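Local coordinates for glycosylation Associate Protein 2 (Streptococcus agalactiae serotype V, PDB 6OYC) that probably takes part, as a component of the Gap123 complex, in glycosylating serine-rich repeat adhesins and preparing them for export by the accessory Sec system, at residues I198-L206 and K217-L226. Residues are numbered along the deposited sequence; the frame is centred on the assembly and turned at random.
Sequences IDIRLVISL and KEWYFEKEDL. With SO4 (sulfate ion), chain P.
An antiparallel beta hairpin, strand 198-208 running into edge strand 215-222, joins Leu-202 to Phe-221 and Ile-204 to Trp-219 as hydrogen-bonded pairs. Leu-202 N donates to Phe-221 O over 2.7 Å, and Trp-219 N to Ile-204 O over 2.9 Å. On the face carrying Arg-201 and Glu-222, a non-hydrogen-bonded pair, the two side chains run alongside each other. Arg-201 approaches side-on, its NE and NH2 each 3.0 Å from the same oxygen, Glu-222 OE1. This oxygen lies in the guanidinium plane, yet both nitrogens reach it from one face of the carboxylate, whose plane is turned 41° from the guanidinium. The other oxygen, Glu-222 OE2, turns its anti lone pair to Lys-223 NZ at 3.2 Å, so the carboxylate links two cations.

The hairpin forms one margin of a five-stranded antiparallel sheet: strand 238-247 bonds to the other side of 198-208, leaving 215-222 outermost within the chain. On the reverse face Ile-204 and Phe-221 pack against Leu-232 of strand 230-232, and Ile-204 also against Leu-188 of strand 185-195. There Ile-204, with CG1 anti to the carbonyl carbon (chi1 -58°), brings CD1 to the edge of the Phe-221 ring, 3.9 Å from CD2, while its CG2 approaches Trp-219 CE3. Beyond the strand, the chain turns back and Leu-226 fits its two methyls against different neighbours: CD1 lies 3.5 Å from Ile-200 CG1, and CD2 3.8 Å from Leu-202 CB. Toward the turn of the hairpin, the Trp-219 indole has Lys-217 CG over one face, near its rim, and donates from NE1 to sulfate O3, 3.1 Å away; the ion probably comes from the crystallisation liquor.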
loop_
_atom_site.group_PDB
_atom_site.type_symbol
_atom_site.label_atom_id
_atom_site.label_comp_id
_atom_site.label_asym_id
_atom_site.label_seq_id
_atom_site.Cartn_x
_atom_site.Cartn_y
_atom_site.Cartn_z
ATOM N N ILE B 198 2.060 -31.023 6.577
ATOM C CA ILE B 198 2.962 -30.229 7.398
ATOM C C ILE B 198 2.145 -29.216 8.170
ATOM O O ILE B 198 1.241 -28.585 7.620
ATOM C CB ILE B 198 4.021 -29.484 6.573
ATOM C CG1 ILE B 198 4.764 -30.436 5.672
ATOM C CG2 ILE B 198 5.005 -28.765 7.506
ATOM C CD1 ILE B 198 6.120 -29.886 5.317
ATOM N N ASP B 199 2.484 -29.037 9.429
ATOM C CA ASP B 199 1.989 -27.912 10.193
ATOM C C ASP B 199 3.196 -27.093 10.620
ATOM O O ASP B 199 4.236 -27.652 10.982
ATOM C CB ASP B 199 1.166 -28.390 11.399
ATOM C CG ASP B 199 -0.135 -29.100 10.988
ATOM O OD1 ASP B 199 -0.475 -29.106 9.784
ATOM O OD2 ASP B 199 -0.830 -29.645 11.871
ATOM N N ILE B 200 3.083 -25.779 10.531
ATOM C CA ILE B 200 4.139 -24.902 11.013
ATOM C C ILE B 200 3.563 -23.975 12.073
ATOM O O ILE B 200 2.393 -23.574 12.016
ATOM C CB ILE B 200 4.810 -24.090 9.882
ATOM C CG1 ILE B 200 3.798 -23.195 9.187
ATOM C CG2 ILE B 200 5.486 -25.013 8.872
ATOM C CD1 ILE B 200 4.429 -22.262 8.180
ATOM N N ARG B 201 4.410 -23.642 13.051
ATOM C CA ARG B 201 4.085 -22.731 14.137
ATOM C C ARG B 201 5.167 -21.662 14.268
ATOM O O ARG B 201 6.363 -21.971 14.332
ATOM C CB ARG B 201 3.930 -23.472 15.470
ATOM C CG ARG B 201 3.772 -22.499 16.638
ATOM C CD ARG B 201 3.746 -23.197 17.989
ATOM N NE ARG B 201 2.549 -24.015 18.131
ATOM C CZ ARG B 201 2.467 -25.126 18.856
ATOM N NH1 ARG B 201 3.512 -25.576 19.538
ATOM N NH2 ARG B 201 1.322 -25.787 18.892
ATOM N N LEU B 202 4.740 -20.415 14.340
ATOM C CA LEU B 202 5.627 -19.286 14.558
ATOM C C LEU B 202 5.561 -18.884 16.026
ATOM O O LEU B 202 4.471 -18.637 16.550
ATOM C CB LEU B 202 5.197 -18.121 13.669
ATOM C CG LEU B 202 6.233 -17.175 13.099
ATOM C CD1 LEU B 202 7.275 -17.952 12.303
ATOM C CD2 LEU B 202 5.524 -16.155 12.235
ATOM N N VAL B 203 6.714 -18.821 16.689
ATOM C CA VAL B 203 6.810 -18.332 18.061
ATOM C C VAL B 203 7.493 -16.971 18.038
ATOM O O VAL B 203 8.551 -16.800 17.422
ATOM C CB VAL B 203 7.551 -19.323 18.974
ATOM C CG1 VAL B 203 7.738 -18.728 20.348
ATOM C CG2 VAL B 203 6.782 -20.631 19.047
ATOM N N ILE B 204 6.864 -15.994 18.673
ATOM C CA ILE B 204 7.278 -14.605 18.614
ATOM C C ILE B 204 7.454 -14.149 20.051
ATOM O O ILE B 204 6.492 -14.180 20.828
ATOM C CB ILE B 204 6.237 -13.742 17.871
ATOM C CG1 ILE B 204 6.041 -14.298 16.465
ATOM C CG2 ILE B 204 6.653 -12.256 17.805
ATOM C CD1 ILE B 204 4.803 -13.844 15.814
ATOM N N SER B 205 8.679 -13.746 20.402
ATOM C CA SER B 205 9.059 -13.377 21.767
ATOM C C SER B 205 9.423 -11.892 21.842
ATOM O O SER B 205 10.300 -11.419 21.103
ATOM C CB SER B 205 10.247 -14.226 22.257
ATOM O OG SER B 205 10.019 -15.626 22.131
ATOM N N LEU B 206 8.787 -11.171 22.763
ATOM C CA LEU B 206 9.032 -9.740 22.941
ATOM C C LEU B 206 10.118 -9.524 24.001
ATOM O O LEU B 206 9.880 -9.719 25.200
ATOM C CB LEU B 206 7.741 -9.032 23.328
ATOM C CG LEU B 206 7.835 -7.533 23.633
ATOM C CD1 LEU B 206 8.474 -6.773 22.468
ATOM C CD2 LEU B 206 6.431 -6.997 23.953
ATOM N N LYS B 217 6.715 -11.080 26.849
ATOM C CA LYS B 217 5.492 -11.555 26.217
ATOM C C LYS B 217 5.871 -12.443 25.048
ATOM O O LYS B 217 6.833 -12.152 24.322
ATOM C CB LYS B 217 4.621 -10.372 25.742
ATOM C CG LYS B 217 3.288 -10.772 25.081
ATOM C CD LYS B 217 2.074 -10.371 25.944
ATOM C CE LYS B 217 0.752 -10.992 25.436
ATOM N NZ LYS B 217 0.707 -12.501 25.459
ATOM N N GLU B 218 5.128 -13.537 24.890
ATOM C CA GLU B 218 5.283 -14.447 23.762
ATOM C C GLU B 218 3.918 -14.725 23.166
ATOM O O GLU B 218 2.955 -14.941 23.906
ATOM C CB GLU B 218 5.906 -15.808 24.155
ATOM C CG GLU B 218 7.385 -15.784 24.369
ATOM C CD GLU B 218 8.014 -17.167 24.239
ATOM O OE1 GLU B 218 9.090 -17.271 23.611
ATOM O OE2 GLU B 218 7.424 -18.143 24.756
ATOM N N TRP B 219 3.857 -14.762 21.832
ATOM C CA TRP B 219 2.706 -15.249 21.085
ATOM C C TRP B 219 3.107 -16.438 20.222
ATOM O O TRP B 219 4.289 -16.641 19.917
ATOM C CB TRP B 219 2.127 -14.174 20.163
ATOM C CG TRP B 219 1.795 -12.833 20.767
ATOM C CD1 TRP B 219 0.551 -12.378 21.097
ATOM C CD2 TRP B 219 2.701 -11.752 21.043
ATOM N NE1 TRP B 219 0.629 -11.097 21.579
ATOM C CE2 TRP B 219 1.931 -10.680 21.543
ATOM C CE3 TRP B 219 4.088 -11.588 20.922
ATOM C CZ2 TRP B 219 2.501 -9.456 21.937
ATOM C CZ3 TRP B 219 4.655 -10.374 21.301
ATOM C CH2 TRP B 219 3.860 -9.318 21.805
ATOM N N TYR B 220 2.108 -17.201 19.777
ATOM C CA TYR B 220 2.339 -18.259 18.800
ATOM C C TYR B 220 1.234 -18.219 17.754
ATOM O O TYR B 220 0.110 -17.799 18.031
ATOM C CB TYR B 220 2.398 -19.654 19.446
ATOM C CG TYR B 220 1.029 -20.131 19.858
ATOM C CD1 TYR B 220 0.464 -19.718 21.063
ATOM C CD2 TYR B 220 0.270 -20.956 19.027
ATOM C CE1 TYR B 220 -0.813 -20.123 21.435
ATOM C CE2 TYR B 220 -1.013 -21.361 19.398
ATOM C CZ TYR B 220 -1.543 -20.939 20.602
ATOM O OH TYR B 220 -2.812 -21.333 20.989
ATOM N N PHE B 221 1.564 -18.662 16.547
ATOM C CA PHE B 221 0.593 -18.721 15.463
ATOM C C PHE B 221 0.933 -19.916 14.591
ATOM O O PHE B 221 2.103 -20.130 14.246
ATOM C CB PHE B 221 0.592 -17.412 14.644
ATOM C CG PHE B 221 0.236 -16.202 15.462
ATOM C CD1 PHE B 221 -1.093 -15.894 15.728
ATOM C CD2 PHE B 221 1.233 -15.406 16.015
ATOM C CE1 PHE B 221 -1.418 -14.808 16.526
ATOM C CE2 PHE B 221 0.920 -14.322 16.804
ATOM C CZ PHE B 221 -0.407 -14.011 17.060
ATOM N N GLU B 222 -0.077 -20.697 14.239
ATOM C CA GLU B 222 0.147 -21.886 13.437
ATOM C C GLU B 222 -0.888 -21.944 12.331
ATOM O O GLU B 222 -1.854 -21.175 12.320
ATOM C CB GLU B 222 0.096 -23.149 14.288
ATOM C CG GLU B 222 -1.158 -23.262 15.098
ATOM C CD GLU B 222 -1.008 -24.218 16.263
ATOM O OE1 GLU B 222 -0.358 -23.851 17.265
ATOM O OE2 GLU B 222 -1.541 -25.340 16.180
ATOM N N LYS B 223 -0.663 -22.886 11.406
ATOM C CA LYS B 223 -1.480 -23.186 10.222
ATOM C C LYS B 223 -2.229 -21.990 9.645
ATOM O O LYS B 223 -1.624 -21.151 8.976
ATOM C CB LYS B 223 -2.484 -24.314 10.513
ATOM C CG LYS B 223 -2.214 -25.068 11.797
ATOM C CD LYS B 223 -3.024 -26.345 11.891
ATOM C CE LYS B 223 -2.890 -26.922 13.273
ATOM N NZ LYS B 223 -3.893 -26.304 14.201
ATOM N N GLU B 224 -3.543 -21.917 9.875
ATOM C CA GLU B 224 -4.366 -20.947 9.156
ATOM C C GLU B 224 -4.052 -19.521 9.584
ATOM O O GLU B 224 -4.139 -18.599 8.765
ATOM C CB GLU B 224 -5.852 -21.261 9.352
ATOM C CG GLU B 224 -6.836 -20.192 8.814
ATOM C CD GLU B 224 -6.659 -19.846 7.315
ATOM O OE1 GLU B 224 -7.116 -18.750 6.909
ATOM O OE2 GLU B 224 -6.092 -20.663 6.543
ATOM N N ASP B 225 -3.665 -19.328 10.848
ATOM C CA ASP B 225 -3.274 -18.000 11.313
ATOM C C ASP B 225 -2.099 -17.449 10.516
ATOM O O ASP B 225 -2.040 -16.246 10.254
ATOM C CB ASP B 225 -2.937 -18.041 12.802
ATOM C CG ASP B 225 -4.172 -18.132 13.663
ATOM O OD1 ASP B 225 -5.254 -17.804 13.141
ATOM O OD2 ASP B 225 -4.073 -18.527 14.843
ATOM N N LEU B 226 -1.153 -18.308 10.119
ATOM C CA LEU B 226 0.010 -17.815 9.383
ATOM C C LEU B 226 -0.325 -17.401 7.964
ATOM O O LEU B 226 0.513 -16.767 7.316
ATOM C CB LEU B 226 1.114 -18.866 9.356
ATOM C CG LEU B 226 1.670 -19.142 10.749
ATOM C CD1 LEU B 226 2.830 -20.145 10.705
ATOM C CD2 LEU B 226 2.102 -17.834 11.400
HETATM S S SO4 P . -2.524 -10.455 23.496
HETATM O O1 SO4 P . -2.411 -11.548 22.542
HETATM O O2 SO4 P . -2.429 -11.008 24.845
HETATM O O3 SO4 P . -1.439 -9.503 23.238
HETATM O O4 SO4 P . -3.826 -9.799 23.312
#